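Local coordinates for alpha-galactosidase (Lactobacillus brevis, PDB 3MI6), which probably hydrolyses terminal, non-reducing alpha-D-galactose residues in alpha-D-galactosides such as galactose oligosaccharides, galactomannans and galactolipids, as a member of glycoside hydrolase family 36, at residues Thr123-Asp129 with Gln318-Pro323; Glu414-Val420 with His445-Met451; Leu557-Phe561 with Val651-Gln655. The contacts are given in a common frame with arbitrary orientation. Residues are numbered along the deposited sequence.

How the interactions relate
A multidomain enzyme has two packing problems, holding its domains together and shaping its catalytic pocket, and the three contacts divide along that line. Interactions 1 and 3 join the central eight-stranded barrel region to the N-terminal and C-terminal beta domains respectively, with centres about 29 Å apart. Interaction 2 belongs to the barrel's own loops: the side chain of Glu-416 comes about 3 Å from that of Trp-478, and Gln-446 about 4 Å from Arg-444, Trp-478 and Arg-444 being predicted substrate-binding residues. Its centre lies about 34 Å from interaction 1's and 35 Å from interaction 3's. Nearest atoms are about 16 Å apart between interaction 1 and each other contact, 19 Å between interactions 2 and 3.

Interaction 1. Residues Thr123-Asp129 with Gln318-Pro323; sequences TFDDTDD and QHLVNP
A domain junction is built from a connection between two beta strands and the C-terminal part of a helix. Residues 123-129, from the loop joining the antiparallel strands 103-112 and 132-140, meet 318-323, the last part of helix 305-319 and the loop that follows. Thr-123 and Phe-124 are extended and run beside Leu-320 and His-319, with CA-CA distances of 5.1 and 5.2 Å. Phe-124 N donates to His-319 O (3.2 Å). The imidazole of His-319 (chi1 m) reaches back into the loop and is held edge-on at both nitrogens: ND1 donates to Phe-124 O and NE2 to Asp-129 OD2, each at 2.7 Å. Thr-127 OG1 donates to Gln-318 OE1 (2.9 Å). An Asx turn, Thr-127 N to Asp-125 OD1 (3.3 Å), and a bond from Asp-129 N to Asp-125 OD2 (3.2 Å) curl the loop round the histidine. Phe-124 (chi1 p) swings its ring into the bend of 318-323, one face over His-319 C, with CZ 3.4 Å from Leu-320 N and 4.2 Å from Pro-323 CG. Asp-129 OD2 also accepts from Gln-157. The helix docks on the N-terminal beta domain just before the first barrel strand, 333-335, consistent with the sandwich-then-barrel architecture of family 36 enzymes.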
loop_
_atom_site.group_PDB
_atom_site.type_symbol
_atom_site.label_atom_id
_atom_site.label_comp_id
_atom_site.label_asym_id
_atom_site.label_seq_id
_atom_site.Cartn_x
_atom_site.Cartn_y
_atom_site.Cartn_z
ATOM N N THR D 123 -15.403 16.991 33.925
ATOM C CA THR D 123 -14.293 16.380 34.636
ATOM C C THR D 123 -13.986 17.061 35.949
ATOM O O THR D 123 -14.161 18.254 36.097
ATOM C CB THR D 123 -13.042 16.370 33.776
ATOM O OG1 THR D 123 -12.906 17.647 33.139
ATOM C CG2 THR D 123 -13.171 15.289 32.727
ATOM N N PHE D 124 -13.496 16.285 36.898
ATOM C CA PHE D 124 -13.280 16.796 38.229
ATOM C C PHE D 124 -12.046 16.136 38.829
ATOM O O PHE D 124 -11.683 15.031 38.439
ATOM C CB PHE D 124 -14.490 16.443 39.064
ATOM C CG PHE D 124 -14.896 15.026 38.912
ATOM C CD1 PHE D 124 -14.356 14.051 39.732
ATOM C CD2 PHE D 124 -15.792 14.652 37.926
ATOM C CE1 PHE D 124 -14.725 12.727 39.597
ATOM C CE2 PHE D 124 -16.162 13.321 37.776
ATOM C CZ PHE D 124 -15.625 12.357 38.612
ATOM N N ASP D 125 -11.396 16.831 39.763
ATOM C CA ASP D 125 -10.338 16.253 40.577
ATOM C C ASP D 125 -10.733 16.322 42.048
ATOM O O ASP D 125 -10.476 17.312 42.714
ATOM C CB ASP D 125 -8.999 16.966 40.347
ATOM C CG ASP D 125 -7.865 16.339 41.150
ATOM O OD1 ASP D 125 -8.020 15.175 41.572
ATOM O OD2 ASP D 125 -6.821 16.992 41.372
ATOM N N ASP D 126 -11.360 15.269 42.549
ATOM C CA ASP D 126 -11.729 15.199 43.951
ATOM C C ASP D 126 -10.864 14.153 44.644
ATOM O O ASP D 126 -11.184 13.676 45.733
ATOM C CB ASP D 126 -13.207 14.820 44.090
ATOM C CG ASP D 126 -14.150 15.880 43.517
ATOM O OD1 ASP D 126 -13.902 17.101 43.730
ATOM O OD2 ASP D 126 -15.149 15.485 42.865
ATOM N N THR D 127 -9.766 13.788 44.000
ATOM C CA THR D 127 -8.934 12.691 44.478
ATOM C C THR D 127 -7.512 13.180 44.701
ATOM O O THR D 127 -6.561 12.405 44.705
ATOM C CB THR D 127 -8.946 11.508 43.487
ATOM O OG1 THR D 127 -8.966 12.016 42.145
ATOM C CG2 THR D 127 -10.178 10.632 43.705
ATOM N N ASP D 128 -7.382 14.486 44.898
ATOM C CA ASP D 128 -6.089 15.067 45.206
ATOM C C ASP D 128 -5.048 14.432 44.294
ATOM O O ASP D 128 -4.258 13.604 44.736
ATOM C CB ASP D 128 -5.749 14.796 46.669
ATOM C CG ASP D 128 -4.697 15.730 47.192
ATOM O OD1 ASP D 128 -4.355 16.688 46.456
ATOM O OD2 ASP D 128 -4.219 15.507 48.327
ATOM N N ASP D 129 -5.067 14.817 43.020
ATOM C CA ASP D 129 -4.330 14.105 41.985
ATOM C C ASP D 129 -3.544 15.102 41.182
ATOM O O ASP D 129 -3.203 14.854 40.038
ATOM C CB ASP D 129 -5.304 13.367 41.067
ATOM C CG ASP D 129 -4.614 12.362 40.152
ATOM O OD1 ASP D 129 -3.505 11.887 40.488
ATOM O OD2 ASP D 129 -5.197 12.036 39.093
ATOM N N GLN D 318 -11.113 7.822 37.217
ATOM C CA GLN D 318 -10.842 8.612 38.401
ATOM C C GLN D 318 -11.514 9.985 38.343
ATOM O O GLN D 318 -11.849 10.557 39.380
ATOM C CB GLN D 318 -9.332 8.768 38.606
ATOM C CG GLN D 318 -8.960 9.529 39.871
ATOM C CD GLN D 318 -7.466 9.539 40.150
ATOM O OE1 GLN D 318 -6.997 10.217 41.074
ATOM N NE2 GLN D 318 -6.707 8.786 39.347
ATOM N N HIS D 319 -11.736 10.497 37.134
ATOM C CA HIS D 319 -12.091 11.901 36.960
ATOM C C HIS D 319 -13.285 12.194 36.037
ATOM O O HIS D 319 -13.438 13.324 35.567
ATOM C CB HIS D 319 -10.885 12.663 36.433
ATOM C CG HIS D 319 -9.704 12.643 37.346
ATOM N ND1 HIS D 319 -9.714 13.237 38.586
ATOM C CD2 HIS D 319 -8.462 12.131 37.181
ATOM C CE1 HIS D 319 -8.533 13.081 39.153
ATOM N NE2 HIS D 319 -7.755 12.410 38.323
ATOM N N LEU D 320 -14.124 11.195 35.769
ATOM C CA LEU D 320 -15.279 11.414 34.908
ATOM C C LEU D 320 -16.457 10.539 35.299
ATOM O O LEU D 320 -17.577 11.014 35.418
ATOM C CB LEU D 320 -14.922 11.201 33.429
ATOM C CG LEU D 320 -16.096 11.308 32.441
ATOM C CD1 LEU D 320 -16.576 12.740 32.335
ATOM C CD2 LEU D 320 -15.753 10.785 31.051
ATOM N N VAL D 321 -16.214 9.258 35.506
ATOM C CA VAL D 321 -17.320 8.346 35.746
ATOM C C VAL D 321 -17.965 8.726 37.094
ATOM O O VAL D 321 -17.303 9.207 38.017
ATOM C CB VAL D 321 -16.908 6.872 35.430
ATOM C CG1 VAL D 321 -18.002 5.889 35.811
ATOM C CG2 VAL D 321 -16.587 6.733 33.967
ATOM N N ASN D 322 -19.275 8.539 37.168
ATOM C CA ASN D 322 -20.040 8.484 38.400
ATOM C C ASN D 322 -19.144 7.733 39.381
ATOM O O ASN D 322 -18.879 6.548 39.194
ATOM C CB ASN D 322 -21.397 7.832 38.093
ATOM C CG ASN D 322 -22.325 7.755 39.309
ATOM O OD1 ASN D 322 -21.879 7.604 40.433
ATOM N ND2 ASN D 322 -23.630 7.820 39.064
ATOM N N PRO D 323 -18.675 8.422 40.439
ATOM C CA PRO D 323 -17.843 7.852 41.517
ATOM C C PRO D 323 -18.539 6.768 42.344
ATOM O O PRO D 323 -17.895 5.959 43.010
ATOM C CB PRO D 323 -17.550 9.062 42.404
ATOM C CG PRO D 323 -17.705 10.229 41.507
ATOM C CD PRO D 323 -18.823 9.877 40.580
#

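Interaction 2. Residues Glu414-Val420 with His445-Met451; sequences EPEMVSV and HQFVLDM
A two-stranded antiparallel pairing after barrel strand 408-413 joins 414-420 to 445-451, close to predicted substrate-binding residues. Val-418 and Phe-447 form a hydrogen-bonded pair (Val-418 N to Phe-447 O 2.9 Å, Phe-447 N to Val-418 O 3.0 Å), Met-417 and Val-448 a non-hydrogen-bonded one (CA-CA 4.6 Å), and Leu-449 N donates to Glu-416 O (2.8 Å). A type I turn from Glu-414 to Met-417 leads into the pairing. Leu-449 (mt) fits between turn and strand, its CD1 3.2 Å from Pro-415 O and its CD2 3.6 Å from Val-418 CB. On the face of Met-417 and Val-448, SE of selenomethionine Met-417 (mmt) packs on Val-448 CB (3.8 Å); on that of Val-418 and Phe-447, Val-420 CG2 lies against Phe-447 CE1 (3.7 Å). Selenomethionine Met-451 (mmm) bulges to Glu-416 CG (SE at 4.2 Å). The Glu-416 carboxylate turns to Tyr-504, Arg-533 and Trp-478, a predicted substrate-binding residue. Backbone bonds and apolar packing hold the strands together, while this buried acid pairs beside the probable substrate pocket.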
loop_
_atom_site.group_PDB
_atom_site.type_symbol
_atom_site.label_atom_id
_atom_site.label_comp_id
_atom_site.label_asym_id
_atom_site.label_seq_id
_atom_site.Cartn_x
_atom_site.Cartn_y
_atom_site.Cartn_z
ATOM N N GLU D 414 -37.828 4.163 28.378
ATOM C CA GLU D 414 -37.399 4.928 27.203
ATOM C C GLU D 414 -38.069 6.296 27.290
ATOM O O GLU D 414 -38.979 6.592 26.522
ATOM C CB GLU D 414 -37.781 4.216 25.893
ATOM C CG GLU D 414 -37.082 4.751 24.639
ATOM C CD GLU D 414 -37.478 4.007 23.365
ATOM O OE1 GLU D 414 -38.039 2.900 23.457
ATOM O OE2 GLU D 414 -37.222 4.529 22.261
ATOM N N PRO D 415 -37.605 7.133 28.238
ATOM C CA PRO D 415 -38.192 8.412 28.675
ATOM C C PRO D 415 -38.463 9.406 27.555
ATOM O O PRO D 415 -39.578 9.935 27.447
ATOM C CB PRO D 415 -37.104 9.002 29.571
ATOM C CG PRO D 415 -36.348 7.837 30.058
ATOM C CD PRO D 415 -36.328 6.863 28.923
ATOM N N GLU D 416 -37.436 9.673 26.753
ATOM C CA GLU D 416 -37.490 10.712 25.731
ATOM C C GLU D 416 -38.552 10.474 24.630
ATOM O O GLU D 416 -38.722 11.317 23.745
ATOM C CB GLU D 416 -36.092 10.885 25.113
ATOM C CG GLU D 416 -34.943 11.035 26.139
ATOM C CD GLU D 416 -33.604 10.476 25.634
ATOM O OE1 GLU D 416 -33.024 11.054 24.688
ATOM O OE2 GLU D 416 -33.126 9.455 26.183
HETATM N N MSE D 417 -39.273 9.348 24.702
HETATM C CA MSE D 417 -40.164 8.897 23.614
HETATM C C MSE D 417 -41.672 8.884 23.912
HETATM O O MSE D 417 -42.095 8.701 25.054
HETATM C CB MSE D 417 -39.740 7.509 23.112
HETATM C CG MSE D 417 -38.307 7.450 22.601
HETATM SE SE MSE D 417 -37.906 8.739 21.158
HETATM C CE MSE D 417 -35.968 8.671 21.302
ATOM N N VAL D 418 -42.473 9.067 22.861
ATOM C CA VAL D 418 -43.936 9.084 22.968
ATOM C C VAL D 418 -44.597 8.403 21.759
ATOM O O VAL D 418 -44.297 8.729 20.608
ATOM C CB VAL D 418 -44.485 10.540 23.141
ATOM C CG1 VAL D 418 -44.085 11.416 21.956
ATOM C CG2 VAL D 418 -46.010 10.551 23.379
ATOM N N SER D 419 -45.466 7.433 22.029
ATOM C CA SER D 419 -46.284 6.796 20.997
ATOM C C SER D 419 -47.610 7.552 20.839
ATOM O O SER D 419 -48.100 8.138 21.799
ATOM C CB SER D 419 -46.549 5.335 21.365
ATOM O OG SER D 419 -45.608 4.466 20.755
ATOM N N VAL D 420 -48.190 7.556 19.642
ATOM C CA VAL D 420 -49.439 8.287 19.447
ATOM C C VAL D 420 -50.581 7.576 20.163
ATOM O O VAL D 420 -51.467 8.221 20.734
ATOM C CB VAL D 420 -49.801 8.490 17.962
ATOM C CG1 VAL D 420 -51.098 9.262 17.839
ATOM C CG2 VAL D 420 -48.696 9.230 17.239
ATOM N N HIS D 445 -42.225 3.392 14.878
ATOM C CA HIS D 445 -43.614 3.678 15.266
ATOM C C HIS D 445 -43.745 4.578 16.516
ATOM O O HIS D 445 -44.638 4.383 17.341
ATOM C CB HIS D 445 -44.420 2.362 15.399
ATOM C CG HIS D 445 -43.927 1.258 14.503
ATOM N ND1 HIS D 445 -43.035 0.293 14.928
ATOM C CD2 HIS D 445 -44.180 0.985 13.200
ATOM C CE1 HIS D 445 -42.763 -0.528 13.927
ATOM N NE2 HIS D 445 -43.442 -0.128 12.867
ATOM N N GLN D 446 -42.847 5.558 16.636
ATOM C CA GLN D 446 -42.816 6.493 17.766
ATOM C C GLN D 446 -42.216 7.867 17.391
ATOM O O GLN D 446 -41.685 8.065 16.289
ATOM C CB GLN D 446 -42.022 5.897 18.923
ATOM C CG GLN D 446 -40.509 6.019 18.772
ATOM C CD GLN D 446 -39.736 4.978 19.592
ATOM O OE1 GLN D 446 -38.655 5.266 20.111
ATOM N NE2 GLN D 446 -40.285 3.758 19.696
ATOM N N PHE D 447 -42.308 8.819 18.313
ATOM C CA PHE D 447 -41.806 10.169 18.076
ATOM C C PHE D 447 -41.132 10.650 19.334
ATOM O O PHE D 447 -41.229 9.987 20.364
ATOM C CB PHE D 447 -42.963 11.090 17.719
ATOM C CG PHE D 447 -43.725 10.630 16.530
ATOM C CD1 PHE D 447 -44.695 9.649 16.662
ATOM C CD2 PHE D 447 -43.439 11.140 15.272
ATOM C CE1 PHE D 447 -45.376 9.201 15.570
ATOM C CE2 PHE D 447 -44.120 10.701 14.175
ATOM C CZ PHE D 447 -45.095 9.732 14.320
ATOM N N VAL D 448 -40.456 11.795 19.271
ATOM C CA VAL D 448 -39.674 12.227 20.420
ATOM C C VAL D 448 -40.275 13.418 21.172
ATOM O O VAL D 448 -40.811 14.343 20.567
ATOM C CB VAL D 448 -38.150 12.398 20.080
ATOM C CG1 VAL D 448 -37.861 12.054 18.631
ATOM C CG2 VAL D 448 -37.669 13.778 20.402
ATOM N N LEU D 449 -40.219 13.358 22.502
ATOM C CA LEU D 449 -40.686 14.446 23.366
ATOM C C LEU D 449 -39.762 15.641 23.311
ATOM O O LEU D 449 -38.552 15.494 23.271
ATOM C CB LEU D 449 -40.726 13.991 24.820
ATOM C CG LEU D 449 -41.674 12.848 25.121
ATOM C CD1 LEU D 449 -41.455 12.338 26.538
ATOM C CD2 LEU D 449 -43.091 13.343 24.893
ATOM N N ASP D 450 -40.327 16.834 23.359
ATOM C CA ASP D 450 -39.490 18.022 23.449
ATOM C C ASP D 450 -38.797 18.176 24.817
ATOM O O ASP D 450 -39.272 18.881 25.700
ATOM C CB ASP D 450 -40.308 19.258 23.114
ATOM C CG ASP D 450 -39.472 20.486 23.033
ATOM O OD1 ASP D 450 -38.300 20.417 23.435
ATOM O OD2 ASP D 450 -39.980 21.523 22.569
HETATM N N MSE D 451 -37.664 17.513 24.972
HETATM C CA MSE D 451 -36.863 17.600 26.191
HETATM C C MSE D 451 -36.366 19.005 26.481
HETATM O O MSE D 451 -35.768 19.252 27.521
HETATM C CB MSE D 451 -35.642 16.681 26.084
HETATM C CG MSE D 451 -35.966 15.202 25.954
HETATM SE SE MSE D 451 -36.877 14.501 27.539
HETATM C CE MSE D 451 -35.521 14.911 28.875
HETATM O O HOH W 1 -43.030 2.246 20.019
#

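Interaction 3. Residues Leu557-Phe561 with Val651-Gln655; sequences LLIQF and VTSWQ
Phe-561 sets the rim of its ring beside that of Trp-654, neither lying over the other's face: CD2 of Phe-561 is 3.4 Å from CD1 of Trp-654, the centroids of the phenyl and the five-membered ring are 5.6 Å apart, and the planes differ by 20°. The case illustrates how a helix and a strand can join by packing of side chains, with no hydrogen bond between 557-561 and 651-655. Their axes approach to 9.9 Å and cross at 44°, running in broadly the same direction, with Leu-557 nearest Thr-652 (CA-CA 7.1 Å). One helical turn, closed by Phe-561 N to Leu-557 O (2.9 Å), presents Leu-557 and Phe-561 to the strand, whose alternation directs Thr-652 and Trp-654 toward the helix and Ser-653 away. Thr-652 fits between the two helical residues, its CB 4.0 Å from Leu-557 CG and its CG2 3.7 Å from Phe-561 CD2. Leu-557 (chi1 -109°, outside the usual wells) also brings CD1 to 4.2 Å from Trp-654 CZ2. The t rotamer of Phe-561 carries its ring to the strand, where its edge faces Ser-653 O, with CE2 at 4.0 Å; Trp-654, with an unusual chi1 of 25°, comes to meet it. Other rings complete the aromatic setting of the indole: Tyr-669 meets it edge-to-face, and Phe-599 and Phe-638 also meet it. Helix 553-566, which links barrel strands 544-546 and 572-576, thereby packs on the antiparallel C-terminal sheet, a barrel-to-beta-domain interface in keeping with the modular fold of glycoside hydrolase family 36.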
loop_
_atom_site.group_PDB
_atom_site.type_symbol
_atom_site.label_atom_id
_atom_site.label_comp_id
_atom_site.label_asym_id
_atom_site.label_seq_id
_atom_site.Cartn_x
_atom_site.Cartn_y
_atom_site.Cartn_z
ATOM N N LEU D 557 -16.737 -9.374 19.044
ATOM C CA LEU D 557 -15.298 -9.271 18.914
ATOM C C LEU D 557 -14.944 -7.965 18.210
ATOM O O LEU D 557 -14.220 -7.125 18.757
ATOM C CB LEU D 557 -14.763 -10.445 18.104
ATOM C CG LEU D 557 -13.943 -11.549 18.774
ATOM C CD1 LEU D 557 -13.971 -11.443 20.296
ATOM C CD2 LEU D 557 -14.412 -12.929 18.279
ATOM N N LEU D 558 -15.453 -7.773 16.998
ATOM C CA LEU D 558 -15.132 -6.547 16.283
ATOM C C LEU D 558 -15.593 -5.302 17.048
ATOM O O LEU D 558 -14.812 -4.372 17.234
ATOM C CB LEU D 558 -15.664 -6.585 14.856
ATOM C CG LEU D 558 -14.846 -7.397 13.842
ATOM C CD1 LEU D 558 -14.685 -8.840 14.272
ATOM C CD2 LEU D 558 -15.463 -7.343 12.482
ATOM N N ILE D 559 -16.838 -5.302 17.527
ATOM C CA ILE D 559 -17.414 -4.129 18.183
ATOM C C ILE D 559 -16.671 -3.748 19.467
ATOM O O ILE D 559 -16.372 -2.576 19.699
ATOM C CB ILE D 559 -18.913 -4.314 18.466
ATOM C CG1 ILE D 559 -19.672 -4.467 17.147
ATOM C CG2 ILE D 559 -19.454 -3.103 19.174
ATOM C CD1 ILE D 559 -21.109 -4.928 17.263
ATOM N N GLN D 560 -16.354 -4.746 20.286
ATOM C CA GLN D 560 -15.612 -4.517 21.525
ATOM C C GLN D 560 -14.142 -4.115 21.292
ATOM O O GLN D 560 -13.614 -3.195 21.937
ATOM C CB GLN D 560 -15.739 -5.725 22.447
ATOM C CG GLN D 560 -17.181 -5.939 22.901
ATOM C CD GLN D 560 -17.373 -7.190 23.755
ATOM O OE1 GLN D 560 -18.456 -7.789 23.770
ATOM N NE2 GLN D 560 -16.325 -7.584 24.474
ATOM N N PHE D 561 -13.491 -4.790 20.354
ATOM C CA PHE D 561 -12.132 -4.434 20.024
ATOM C C PHE D 561 -12.075 -2.947 19.694
ATOM O O PHE D 561 -11.258 -2.219 20.248
ATOM C CB PHE D 561 -11.637 -5.250 18.841
ATOM C CG PHE D 561 -10.146 -5.390 18.794
ATOM C CD1 PHE D 561 -9.382 -4.515 18.050
ATOM C CD2 PHE D 561 -9.508 -6.402 19.500
ATOM C CE1 PHE D 561 -8.020 -4.656 18.008
ATOM C CE2 PHE D 561 -8.156 -6.532 19.456
ATOM C CZ PHE D 561 -7.412 -5.658 18.711
ATOM N N VAL D 651 -7.965 -13.660 13.402
ATOM C CA VAL D 651 -7.667 -13.860 14.815
ATOM C C VAL D 651 -7.742 -12.557 15.615
ATOM O O VAL D 651 -7.085 -11.571 15.262
ATOM C CB VAL D 651 -6.277 -14.536 14.996
ATOM C CG1 VAL D 651 -5.988 -14.774 16.459
ATOM C CG2 VAL D 651 -6.248 -15.832 14.226
ATOM N N THR D 652 -8.552 -12.559 16.677
ATOM C CA THR D 652 -8.640 -11.433 17.602
ATOM C C THR D 652 -8.169 -11.912 18.945
ATOM O O THR D 652 -8.590 -12.969 19.388
ATOM C CB THR D 652 -10.102 -10.953 17.797
ATOM O OG1 THR D 652 -10.554 -10.275 16.625
ATOM C CG2 THR D 652 -10.216 -9.991 18.977
ATOM N N SER D 653 -7.317 -11.149 19.619
ATOM C CA SER D 653 -6.926 -11.553 20.957
ATOM C C SER D 653 -6.650 -10.388 21.862
ATOM O O SER D 653 -6.179 -9.341 21.424
ATOM C CB SER D 653 -5.707 -12.467 20.912
ATOM O OG SER D 653 -4.545 -11.740 20.564
ATOM N N TRP D 654 -6.946 -10.576 23.140
ATOM C CA TRP D 654 -6.572 -9.587 24.131
ATOM C C TRP D 654 -6.343 -10.091 25.551
ATOM O O TRP D 654 -6.464 -11.293 25.839
ATOM C CB TRP D 654 -7.507 -8.370 24.143
ATOM C CG TRP D 654 -8.940 -8.456 23.664
ATOM C CD1 TRP D 654 -9.539 -7.670 22.677
ATOM C CD2 TRP D 654 -9.970 -9.284 24.174
ATOM N NE1 TRP D 654 -10.888 -7.982 22.548
ATOM C CE2 TRP D 654 -11.172 -8.973 23.451
ATOM C CE3 TRP D 654 -10.005 -10.261 25.149
ATOM C CZ2 TRP D 654 -12.368 -9.609 23.697
ATOM C CZ3 TRP D 654 -11.177 -10.884 25.384
ATOM C CH2 TRP D 654 -12.355 -10.557 24.673
ATOM N N GLN D 655 -6.010 -9.150 26.435
ATOM C CA GLN D 655 -5.553 -9.497 27.767
ATOM C C GLN D 655 -5.940 -8.441 28.808
ATOM O O GLN D 655 -5.816 -7.245 28.560
ATOM C CB GLN D 655 -4.029 -9.646 27.734
ATOM C CG GLN D 655 -3.444 -10.500 28.840
ATOM C CD GLN D 655 -1.919 -10.584 28.783
ATOM O OE1 GLN D 655 -1.251 -10.795 29.800
ATOM N NE2 GLN D 655 -1.369 -10.409 27.594
#